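Local coordinates for dextranase (Pseudarthrobacter oxydans, PDB 6NZS), which catalyses the endohydrolysis of alpha-1,6-glucosidic linkages in dextran and belongs to glycoside hydrolase family 49, at residues G417-R421 against A493-T497; A488-L494 against V519-Y525; E498-N504 against N543-N549; I535-I539 against N578-N583. All blocks are in the same frame, centred on the assembly; numbering follows the deposited sequence.

All four contacts lie on the same side of the chain's centre, toward the C-terminal end of the parallel beta-helix. Contact 1 and contact 2 share Ala493 and Leu494, their centres about 10 Å apart, where strand 489-493 hands over to strand 495-507. That second strand pairs with strand 545-552 in contact 3, about 17 Å from the centre of contact 1 and 13 Å from that of contact 2. Contact 4 sits about 10 Å from the centre of contact 3, with strand 582-585 beside strand 545-552. Along the chain, contact 1 closes before contacts 3 and 4 open, whereas contacts 2 and 3 alternate, as expected of successive coils stacking on two faces of one solenoid.

Contact 1 of 4, residues G417-R421 against A493-T497; sequences GWTPR and ALSDT
Leu494 and Ser495 both set the atom after CB (CG and OG) anti to the carbonyl carbon (chi1 -59° and -56°), which brings a methyl group and a hydroxyl up against the loop 417-421. From Leu494, CD1 reaches the Trp418-Thr419 peptide and lies 3.6 Å from the backbone N of Thr419. Pro420 slants across the same leucine, its CG 4.2 Å from CB of Leu494. On the proline's near side, CB of Pro420 packs 3.4 Å from the carbonyl O of Leu494. One residue on, OG of Ser495 receives the backbone N-H of Arg421 over 2.9 Å in a fairly straight bond, 158° at the hydrogen. That hydroxyl is also hydrogen-bonded to OG1 of Thr469, so it links the loop to strand 469-482 as well. The protein is a right-handed parallel beta-helix, as known for this family, and the loop joins strand 414-415 to strand 423-435. Strand 469-482 runs between strand 423-435 and strand 495-507, so the loop reaches past one intervening coil to meet the next. Its own shape is held by Arg421, whose side chain folds back and grips O of Gly417 side-on, NE at 3.0 Å and NH2 at 2.9 Å, with the oxygen in the guanidinium plane. Over one face of that group sits OG1 of Thr419, itself hydrogen-bonded to O of Pro420 at 3.1 Å, and Arg421 also makes a cation-pi contact with Tyr394. Trp418 turns its CB away from 493-497, and its indole NE1 is hydrogen-bonded to Asp389.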
# COMPACT_ATOMS: atom_id res chain seq x y z
N GLY A 417 16.25 -4.65 -2.49
CA GLY A 417 17.60 -4.12 -2.41
C GLY A 417 17.88 -3.26 -1.20
O GLY A 417 17.41 -3.56 -0.09
N TRP A 418 18.63 -2.17 -1.41
CA TRP A 418 19.10 -1.20 -0.41
C TRP A 418 20.31 -1.68 0.40
O TRP A 418 21.13 -0.86 0.81
CB TRP A 418 18.00 -0.72 0.54
CG TRP A 418 16.90 0.13 -0.08
CD1 TRP A 418 15.56 -0.15 -0.09
CD2 TRP A 418 17.05 1.42 -0.70
NE1 TRP A 418 14.87 0.87 -0.70
CE2 TRP A 418 15.76 1.84 -1.09
CE3 TRP A 418 18.14 2.25 -0.99
CZ2 TRP A 418 15.52 3.06 -1.73
CZ3 TRP A 418 17.91 3.46 -1.63
CH2 TRP A 418 16.61 3.85 -2.00
N THR A 419 20.38 -2.97 0.71
CA THR A 419 21.53 -3.56 1.39
C THR A 419 21.70 -4.97 0.87
O THR A 419 20.74 -5.55 0.33
CB THR A 419 21.35 -3.62 2.92
OG1 THR A 419 20.37 -4.62 3.27
CG2 THR A 419 20.94 -2.30 3.53
N PRO A 420 22.88 -5.57 1.03
CA PRO A 420 22.98 -7.02 0.81
C PRO A 420 22.06 -7.75 1.79
O PRO A 420 21.87 -7.31 2.93
CB PRO A 420 24.46 -7.32 1.11
CG PRO A 420 25.16 -6.02 0.91
CD PRO A 420 24.18 -4.97 1.35
N ARG A 421 21.47 -8.85 1.33
CA ARG A 421 20.51 -9.59 2.14
C ARG A 421 20.68 -11.09 1.90
O ARG A 421 21.18 -11.52 0.86
CB ARG A 421 19.06 -9.19 1.82
CG ARG A 421 18.76 -7.73 2.12
CD ARG A 421 17.31 -7.36 1.76
NE ARG A 421 17.13 -5.91 1.75
CZ ARG A 421 16.97 -5.16 2.84
NH1 ARG A 421 16.96 -5.72 4.05
NH2 ARG A 421 16.81 -3.85 2.73
N ALA A 493 22.26 -5.69 -8.17
CA ALA A 493 22.44 -6.83 -7.27
C ALA A 493 23.50 -6.53 -6.23
O ALA A 493 24.67 -6.33 -6.57
CB ALA A 493 22.81 -8.08 -8.06
N LEU A 494 23.09 -6.51 -4.97
CA LEU A 494 23.99 -6.31 -3.84
C LEU A 494 24.37 -7.63 -3.18
O LEU A 494 25.16 -7.63 -2.23
CB LEU A 494 23.37 -5.36 -2.82
CG LEU A 494 23.03 -3.96 -3.35
CD1 LEU A 494 22.26 -3.17 -2.30
CD2 LEU A 494 24.29 -3.22 -3.77
N SER A 495 23.84 -8.74 -3.68
CA SER A 495 24.08 -10.08 -3.18
C SER A 495 24.09 -11.01 -4.38
O SER A 495 23.58 -10.68 -5.45
CB SER A 495 22.95 -10.52 -2.23
OG SER A 495 22.76 -9.61 -1.16
N ASP A 496 24.70 -12.19 -4.21
CA ASP A 496 24.47 -13.26 -5.17
C ASP A 496 22.97 -13.44 -5.32
O ASP A 496 22.22 -13.40 -4.34
CB ASP A 496 25.09 -14.57 -4.67
CG ASP A 496 26.60 -14.61 -4.83
OD1 ASP A 496 27.22 -13.63 -5.31
OD2 ASP A 496 27.18 -15.64 -4.43
N THR A 497 22.51 -13.61 -6.56
CA THR A 497 21.09 -13.60 -6.88
C THR A 497 20.76 -14.80 -7.75
O THR A 497 21.33 -14.96 -8.83
CB THR A 497 20.73 -12.30 -7.60
OG1 THR A 497 21.02 -11.19 -6.74
CG2 THR A 497 19.26 -12.28 -7.96

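Contact 2 of 4, residues A488-L494 against V519-Y525; sequences AIRVYAL and VSHLKRY
Arg490, Val491, Tyr492 and Ala493 pair in parallel register with His521, Leu522, Lys523 and Arg524, the two strands only 4° apart in direction. These are neighbouring coils of the parallel beta-helix, with 521-524 the outermost strand of this six-stranded sheet. The guanidinium of Arg490, at the end of an extended chain, points NE and NH2 at O of Val519 (2.8 and 3.0 Å), the oxygen lying in its plane; NH1 and NH2 have further carbonyl partners in Lys444 and Ser517. On the same face of the sheet, OH of Tyr492 is hydrogen-bonded to ND1 of His521 at 2.7 Å. The two rings meet rim to rim with their planes 81° apart. Lys523 lies alongside, its CD 3.8 Å from CE1 of Tyr492 at the ring edge, before its amine pairs with Asp575. CB of Tyr492 sits over a face of the Tyr525 ring in a CH-pi contact, 4.3 Å from the centroid. On the other face of the sheet, CB of Val491 packs 3.8 Å from CD1 of Leu522. At the N-terminal end, OG of Ser520 accepts the backbone N-H of Ile489 at 3.0 Å and meets a water, 2.8 Å away, that takes the N-H of Ala488.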
# COMPACT_ATOMS: atom_id res chain seq x y z
N ALA A 488 9.75 -1.95 -16.00
CA ALA A 488 9.40 -3.25 -15.44
C ALA A 488 10.27 -3.63 -14.24
O ALA A 488 9.74 -3.93 -13.16
CB ALA A 488 9.48 -4.34 -16.51
N ILE A 489 11.59 -3.65 -14.41
CA ILE A 489 12.46 -4.24 -13.38
C ILE A 489 13.85 -3.63 -13.44
O ILE A 489 14.46 -3.54 -14.51
CB ILE A 489 12.49 -5.78 -13.50
CG1 ILE A 489 13.36 -6.38 -12.40
CG2 ILE A 489 12.98 -6.22 -14.88
CD1 ILE A 489 13.09 -7.88 -12.18
N ARG A 490 14.37 -3.23 -12.28
CA ARG A 490 15.76 -2.80 -12.17
C ARG A 490 16.38 -3.52 -10.98
O ARG A 490 15.99 -3.29 -9.84
CB ARG A 490 15.89 -1.28 -12.03
CG ARG A 490 15.74 -0.57 -13.36
CD ARG A 490 15.73 0.95 -13.24
NE ARG A 490 15.23 1.49 -14.50
CZ ARG A 490 14.85 2.75 -14.69
NH1 ARG A 490 14.92 3.64 -13.71
NH2 ARG A 490 14.36 3.10 -15.87
N VAL A 491 17.35 -4.38 -11.26
CA VAL A 491 18.05 -5.12 -10.23
C VAL A 491 19.50 -4.65 -10.20
O VAL A 491 20.28 -4.96 -11.11
CB VAL A 491 17.97 -6.63 -10.48
CG1 VAL A 491 18.81 -7.40 -9.46
CG2 VAL A 491 16.51 -7.10 -10.43
N TYR A 492 19.85 -3.89 -9.17
CA TYR A 492 21.25 -3.59 -8.85
C TYR A 492 21.63 -4.59 -7.76
O TYR A 492 21.30 -4.39 -6.59
CB TYR A 492 21.41 -2.13 -8.45
CG TYR A 492 20.81 -1.24 -9.51
CD1 TYR A 492 21.49 -0.99 -10.70
CD2 TYR A 492 19.54 -0.72 -9.36
CE1 TYR A 492 20.91 -0.22 -11.70
CE2 TYR A 492 18.96 0.04 -10.34
CZ TYR A 492 19.65 0.30 -11.50
OH TYR A 492 19.05 1.06 -12.49
N ALA A 493 22.26 -5.69 -8.17
CA ALA A 493 22.44 -6.83 -7.27
C ALA A 493 23.50 -6.53 -6.23
O ALA A 493 24.67 -6.33 -6.57
CB ALA A 493 22.81 -8.08 -8.06
N LEU A 494 23.09 -6.51 -4.97
CA LEU A 494 23.99 -6.31 -3.84
C LEU A 494 24.37 -7.63 -3.18
O LEU A 494 25.16 -7.63 -2.23
CB LEU A 494 23.37 -5.36 -2.82
CG LEU A 494 23.03 -3.96 -3.35
CD1 LEU A 494 22.26 -3.17 -2.30
CD2 LEU A 494 24.29 -3.22 -3.77
N VAL A 519 13.99 1.94 -19.24
CA VAL A 519 14.83 0.75 -19.36
C VAL A 519 14.72 -0.12 -18.12
O VAL A 519 14.55 0.36 -17.00
CB VAL A 519 16.29 1.19 -19.61
CG1 VAL A 519 16.88 1.84 -18.37
CG2 VAL A 519 17.14 0.00 -20.06
N SER A 520 14.80 -1.43 -18.34
CA SER A 520 14.98 -2.39 -17.26
C SER A 520 16.46 -2.77 -17.17
O SER A 520 17.13 -2.88 -18.20
CB SER A 520 14.13 -3.64 -17.51
OG SER A 520 12.76 -3.38 -17.19
N HIS A 521 16.95 -2.96 -15.94
CA HIS A 521 18.38 -3.17 -15.67
C HIS A 521 18.61 -4.45 -14.89
O HIS A 521 17.78 -4.88 -14.09
CB HIS A 521 18.96 -2.01 -14.84
CG HIS A 521 19.37 -0.82 -15.64
ND1 HIS A 521 19.69 0.39 -15.07
CD2 HIS A 521 19.50 -0.65 -16.98
CE1 HIS A 521 20.02 1.25 -16.01
NE2 HIS A 521 19.91 0.65 -17.18
N LEU A 522 19.79 -5.04 -15.10
CA LEU A 522 20.27 -6.19 -14.33
C LEU A 522 21.78 -6.05 -14.27
O LEU A 522 22.46 -6.23 -15.30
CB LEU A 522 19.87 -7.49 -15.02
CG LEU A 522 20.30 -8.79 -14.32
CD1 LEU A 522 19.62 -8.94 -12.96
CD2 LEU A 522 19.96 -9.96 -15.20
N LYS A 523 22.31 -5.72 -13.10
CA LYS A 523 23.72 -5.38 -12.95
C LYS A 523 24.28 -6.05 -11.71
O LYS A 523 23.60 -6.15 -10.69
CB LYS A 523 23.90 -3.86 -12.80
CG LYS A 523 23.41 -3.05 -14.00
CD LYS A 523 23.75 -1.57 -13.85
CE LYS A 523 23.31 -0.78 -15.08
NZ LYS A 523 24.16 -1.09 -16.26
N ARG A 524 25.54 -6.49 -11.81
CA ARG A 524 26.23 -7.14 -10.69
C ARG A 524 27.20 -6.14 -10.07
O ARG A 524 28.14 -5.68 -10.73
CB ARG A 524 27.00 -8.37 -11.18
CG ARG A 524 26.11 -9.41 -11.84
CD ARG A 524 26.84 -10.72 -12.12
NE ARG A 524 27.87 -10.60 -13.15
CZ ARG A 524 29.12 -11.02 -13.02
NH1 ARG A 524 29.53 -11.58 -11.89
NH2 ARG A 524 29.98 -10.87 -14.02
N TYR A 525 26.96 -5.79 -8.81
CA TYR A 525 27.85 -4.90 -8.09
C TYR A 525 28.96 -5.72 -7.41
O TYR A 525 28.94 -6.95 -7.41
CB TYR A 525 27.07 -4.04 -7.10
CG TYR A 525 26.33 -2.86 -7.74
CD1 TYR A 525 26.21 -2.77 -9.13
CD2 TYR A 525 25.79 -1.84 -6.97
CE1 TYR A 525 25.55 -1.70 -9.72
CE2 TYR A 525 25.13 -0.76 -7.56
CZ TYR A 525 25.02 -0.71 -8.93
OH TYR A 525 24.38 0.36 -9.52
O HOH W 1 11.06 -1.70 -18.63

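Contact 3 of 4, residues E498-N504 against N543-N549; sequences ENIHVKN and NGLALEN
The imidazole of His501 has CB of Ala546 over one face, a CH-pi contact 3.9 Å from the ring centroid, and the carboxylate of Glu548 at its edge. There NE2 of His501 donates to OE1 of Glu548 over 2.8 Å, in the plane of the ring and roughly along the C-O axis, though bent at the hydrogen. The carboxylate is turned 71° against the imidazole. A chi1 of -159° turns the ring away from its own backbone N and across toward the neighbouring strand, while Glu548 comes to meet it fully extended. A water 2.7 Å from OE1 of Glu548 donates to that oxygen and accepts from NZ of Lys503 at 3.1 Å. The direct ion pair, NZ of Lys503 to OE2 of Glu548, is long at 3.7 Å, and OE2 has a further partner in the hydroxyl of Thr587. On the opposite face of the sheet the side chains are apolar: CG2 of Ile500 touches CD1 of Leu545 at 3.8 Å, and CB of Val502 lies 3.9 Å from CD2 of Leu547. Between these two layers runs the parallel backbone ladder, from Ile500 N and Gly544 O through to Asn504 N and Glu548 O, the two strand directions 15° apart. Asn499 and Asn504 donate from ND2 to OD1 of Asn473 and Asn478 of the preceding coil, in the manner of the asparagine stacks of beta-helices. Strand 469-482 thus flanks 498-504, and strand 582-585 runs along the far side of 545-548, with Trp585 against Ala546 and Glu548.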
# COMPACT_ATOMS: atom_id res chain seq x y z
N GLU A 498 19.85 -15.66 -7.27
CA GLU A 498 19.59 -16.93 -7.93
C GLU A 498 18.10 -17.25 -7.97
O GLU A 498 17.38 -17.02 -7.00
CB GLU A 498 20.33 -18.08 -7.24
CG GLU A 498 21.83 -17.95 -7.30
CD GLU A 498 22.54 -18.78 -6.25
OE1 GLU A 498 21.93 -19.74 -5.74
OE2 GLU A 498 23.70 -18.45 -5.93
N ASN A 499 17.67 -17.82 -9.09
CA ASN A 499 16.32 -18.37 -9.26
C ASN A 499 15.23 -17.39 -8.83
O ASN A 499 14.42 -17.64 -7.93
CB ASN A 499 16.17 -19.73 -8.57
CG ASN A 499 14.98 -20.49 -9.10
OD1 ASN A 499 14.64 -20.39 -10.27
ND2 ASN A 499 14.33 -21.26 -8.22
N ILE A 500 15.21 -16.25 -9.51
CA ILE A 500 14.15 -15.26 -9.36
C ILE A 500 13.21 -15.45 -10.54
O ILE A 500 13.65 -15.47 -11.69
CB ILE A 500 14.74 -13.84 -9.37
CG1 ILE A 500 15.93 -13.73 -8.40
CG2 ILE A 500 13.64 -12.80 -9.10
CD1 ILE A 500 15.61 -14.05 -6.95
N HIS A 501 11.92 -15.62 -10.26
CA HIS A 501 10.95 -15.92 -11.30
C HIS A 501 9.86 -14.86 -11.28
O HIS A 501 9.27 -14.61 -10.23
CB HIS A 501 10.35 -17.31 -11.09
CG HIS A 501 9.75 -17.90 -12.32
ND1 HIS A 501 10.35 -18.93 -13.03
CD2 HIS A 501 8.60 -17.62 -12.98
CE1 HIS A 501 9.59 -19.24 -14.07
NE2 HIS A 501 8.52 -18.46 -14.05
N VAL A 502 9.62 -14.23 -12.43
CA VAL A 502 8.53 -13.27 -12.60
C VAL A 502 7.64 -13.81 -13.70
O VAL A 502 8.02 -13.81 -14.88
CB VAL A 502 9.06 -11.87 -12.96
CG1 VAL A 502 7.90 -10.87 -13.09
CG2 VAL A 502 10.06 -11.39 -11.91
N LYS A 503 6.45 -14.29 -13.33
CA LYS A 503 5.52 -14.91 -14.26
C LYS A 503 4.29 -14.04 -14.41
O LYS A 503 3.68 -13.62 -13.41
CB LYS A 503 5.11 -16.31 -13.78
CG LYS A 503 4.22 -17.04 -14.77
CD LYS A 503 3.99 -18.50 -14.36
CE LYS A 503 3.15 -19.21 -15.41
NZ LYS A 503 3.09 -20.68 -15.19
N ASN A 504 3.90 -13.76 -15.65
CA ASN A 504 2.72 -12.95 -15.95
C ASN A 504 2.79 -11.56 -15.32
O ASN A 504 1.82 -11.06 -14.74
CB ASN A 504 1.40 -13.66 -15.61
CG ASN A 504 0.19 -12.93 -16.18
OD1 ASN A 504 0.29 -12.25 -17.22
ND2 ASN A 504 -0.95 -13.03 -15.51
N ASN A 543 18.43 -20.94 -13.13
CA ASN A 543 18.84 -20.41 -11.83
C ASN A 543 19.14 -18.91 -11.87
O ASN A 543 19.77 -18.39 -10.95
CB ASN A 543 20.05 -21.18 -11.30
CG ASN A 543 20.24 -21.01 -9.80
OD1 ASN A 543 19.27 -21.06 -9.04
ND2 ASN A 543 21.49 -20.80 -9.37
N GLY A 544 18.72 -18.21 -12.92
CA GLY A 544 18.92 -16.78 -12.99
C GLY A 544 17.61 -16.03 -12.83
O GLY A 544 16.80 -16.37 -11.97
N LEU A 545 17.40 -15.02 -13.66
CA LEU A 545 16.15 -14.25 -13.66
C LEU A 545 15.28 -14.74 -14.80
O LEU A 545 15.66 -14.63 -15.97
CB LEU A 545 16.46 -12.76 -13.83
CG LEU A 545 15.24 -11.84 -13.99
CD1 LEU A 545 14.32 -11.87 -12.77
CD2 LEU A 545 15.73 -10.43 -14.24
N ALA A 546 14.10 -15.27 -14.47
CA ALA A 546 13.16 -15.78 -15.45
C ALA A 546 12.00 -14.80 -15.61
O ALA A 546 11.31 -14.49 -14.63
CB ALA A 546 12.62 -17.15 -15.02
N LEU A 547 11.80 -14.30 -16.83
CA LEU A 547 10.63 -13.49 -17.18
C LEU A 547 9.74 -14.34 -18.08
O LEU A 547 9.96 -14.42 -19.29
CB LEU A 547 11.05 -12.20 -17.88
CG LEU A 547 12.11 -11.39 -17.14
CD1 LEU A 547 12.57 -10.19 -17.96
CD2 LEU A 547 11.64 -10.94 -15.77
N GLU A 548 8.74 -14.97 -17.49
CA GLU A 548 7.83 -15.86 -18.20
C GLU A 548 6.52 -15.13 -18.44
O GLU A 548 5.88 -14.69 -17.48
CB GLU A 548 7.59 -17.13 -17.38
CG GLU A 548 6.67 -18.12 -18.07
CD GLU A 548 6.42 -19.37 -17.25
OE1 GLU A 548 6.94 -19.46 -16.11
OE2 GLU A 548 5.70 -20.26 -17.74
N ASN A 549 6.12 -14.99 -19.71
CA ASN A 549 4.90 -14.26 -20.05
C ASN A 549 4.92 -12.83 -19.51
O ASN A 549 3.92 -12.33 -19.00
CB ASN A 549 3.64 -14.99 -19.60
CG ASN A 549 3.56 -16.39 -20.15
OD1 ASN A 549 4.06 -16.65 -21.24
ND2 ASN A 549 2.94 -17.29 -19.40
O HOH W 2 6.01 -21.50 -14.66
O HOH W 3 1.41 -11.53 -19.55

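Contact 4 of 4, residues I535-I539 against N578-N583; sequences IGNEI and NWNSWN
Ser581 and the backbone O of Asn580 make the tight half of this contact, fitting against the backbone of the loop 535-539. The hydroxyl OG of Ser581 stands 3.0 Å from both O of Ile535 and O of Gly536; it has one proton for the two, so either carbonyl may receive it. Next to it, O of Asn580 accepts two backbone N-H groups, from N of Glu538 at 2.8 Å and, nearly straight at 172°, from N of Ile539 at 3.0 Å. CG2 of Ile535 closes this side, 3.6 Å from CB of Ser581, and CB of Glu538 presses on the Ser581-Trp582 peptide. Packing is as close where CD1 of Ile539 rests 3.6 Å from CG of Asn583, crossing it at about a right angle. Looser are the side chains of Asn580 and Asn537 and the water-bridged ends of Glu538 and Asn583. The Asn580 side chain is exposed to solvent, its CB 4.1 Å from ND2 of Asn537, which donates to O of Ile539. A bend at CB-CG (chi2 68°) swings the Glu538 carboxylate so that OE2 accepts a hydrogen bond of 2.7 Å from a water, which in turn accepts an N-H from ND2 of Asn583 at 3.0 Å. Trp582 leaves with its indole directed to Lys559, Phe574 and Trp564. The 3-10 turn that ends at Ser581 leads into strand 582-585 at the C-terminal end of the beta-helix. Main-chain carbonyls and N-H groups do most of the bonding, and since OE1 of Glu538 is held by N of Gly544, the charge of this carboxylate is probably eased by a peptide N-H and the bridging water.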
# COMPACT_ATOMS: atom_id res chain seq x y z
N ILE A 535 25.05 -13.69 -10.60
CA ILE A 535 23.67 -14.02 -10.91
C ILE A 535 23.66 -15.42 -11.49
O ILE A 535 24.47 -15.74 -12.37
CB ILE A 535 23.03 -13.00 -11.87
CG1 ILE A 535 23.15 -11.60 -11.29
CG2 ILE A 535 21.58 -13.37 -12.12
CD1 ILE A 535 22.79 -10.53 -12.27
N GLY A 536 22.77 -16.26 -10.97
CA GLY A 536 22.74 -17.64 -11.39
C GLY A 536 22.56 -17.79 -12.89
O GLY A 536 22.06 -16.90 -13.58
N ASN A 537 22.98 -18.94 -13.40
CA ASN A 537 22.81 -19.26 -14.81
C ASN A 537 21.35 -19.59 -15.08
O ASN A 537 20.77 -20.47 -14.43
CB ASN A 537 23.68 -20.45 -15.18
CG ASN A 537 23.44 -20.91 -16.60
OD1 ASN A 537 22.54 -21.71 -16.85
ND2 ASN A 537 24.22 -20.38 -17.53
N GLU A 538 20.75 -18.89 -16.05
CA GLU A 538 19.39 -19.19 -16.49
C GLU A 538 19.36 -20.05 -17.74
O GLU A 538 18.49 -20.92 -17.87
CB GLU A 538 18.61 -17.90 -16.74
CG GLU A 538 17.15 -18.12 -17.13
CD GLU A 538 16.30 -18.67 -15.99
OE1 GLU A 538 16.70 -18.51 -14.81
OE2 GLU A 538 15.23 -19.23 -16.28
N ILE A 539 20.27 -19.82 -18.68
CA ILE A 539 20.37 -20.60 -19.91
C ILE A 539 21.55 -21.55 -19.75
O ILE A 539 22.70 -21.11 -19.90
CB ILE A 539 20.56 -19.71 -21.14
CG1 ILE A 539 19.63 -18.49 -21.07
CG2 ILE A 539 20.37 -20.52 -22.41
CD1 ILE A 539 18.19 -18.85 -21.30
N ASN A 578 25.51 -10.43 -18.56
CA ASN A 578 24.52 -11.25 -17.87
C ASN A 578 23.57 -11.96 -18.82
O ASN A 578 22.55 -12.50 -18.37
CB ASN A 578 23.74 -10.39 -16.86
CG ASN A 578 24.64 -9.78 -15.82
OD1 ASN A 578 25.62 -10.40 -15.39
ND2 ASN A 578 24.34 -8.55 -15.41
N TRP A 579 23.89 -12.00 -20.11
CA TRP A 579 23.03 -12.61 -21.11
C TRP A 579 22.55 -13.99 -20.69
O TRP A 579 21.36 -14.31 -20.80
CB TRP A 579 23.76 -12.69 -22.45
CG TRP A 579 22.96 -13.35 -23.54
CD1 TRP A 579 23.10 -14.62 -24.01
CD2 TRP A 579 21.88 -12.76 -24.28
NE1 TRP A 579 22.18 -14.86 -25.01
CE2 TRP A 579 21.42 -13.73 -25.19
CE3 TRP A 579 21.27 -11.50 -24.26
CZ2 TRP A 579 20.38 -13.48 -26.08
CZ3 TRP A 579 20.24 -11.26 -25.14
CH2 TRP A 579 19.80 -12.24 -26.03
N ASN A 580 23.46 -14.83 -20.20
CA ASN A 580 23.05 -16.20 -19.87
C ASN A 580 22.41 -16.32 -18.49
O ASN A 580 22.03 -17.43 -18.10
CB ASN A 580 24.23 -17.15 -20.04
CG ASN A 580 24.53 -17.42 -21.49
OD1 ASN A 580 23.62 -17.63 -22.29
ND2 ASN A 580 25.81 -17.40 -21.84
N SER A 581 22.25 -15.21 -17.78
CA SER A 581 21.63 -15.19 -16.47
C SER A 581 20.17 -14.76 -16.51
O SER A 581 19.58 -14.55 -15.45
CB SER A 581 22.42 -14.29 -15.52
OG SER A 581 23.65 -14.91 -15.16
N TRP A 582 19.58 -14.60 -17.69
CA TRP A 582 18.17 -14.27 -17.76
C TRP A 582 17.53 -14.90 -18.99
O TRP A 582 18.22 -15.30 -19.93
CB TRP A 582 17.90 -12.75 -17.74
CG TRP A 582 18.37 -12.00 -18.97
CD1 TRP A 582 19.63 -11.55 -19.20
CD2 TRP A 582 17.58 -11.58 -20.09
NE1 TRP A 582 19.69 -10.89 -20.41
CE2 TRP A 582 18.44 -10.90 -20.98
CE3 TRP A 582 16.23 -11.73 -20.45
CZ2 TRP A 582 18.00 -10.36 -22.18
CZ3 TRP A 582 15.79 -11.20 -21.65
CH2 TRP A 582 16.68 -10.52 -22.50
N ASN A 583 16.21 -14.96 -18.97
CA ASN A 583 15.44 -15.41 -20.12
C ASN A 583 14.10 -14.70 -20.09
O ASN A 583 13.60 -14.32 -19.03
CB ASN A 583 15.25 -16.93 -20.10
CG ASN A 583 14.82 -17.49 -21.44
OD1 ASN A 583 14.84 -16.79 -22.46
ND2 ASN A 583 14.41 -18.75 -21.45
O HOH W 4 14.75 -20.08 -18.81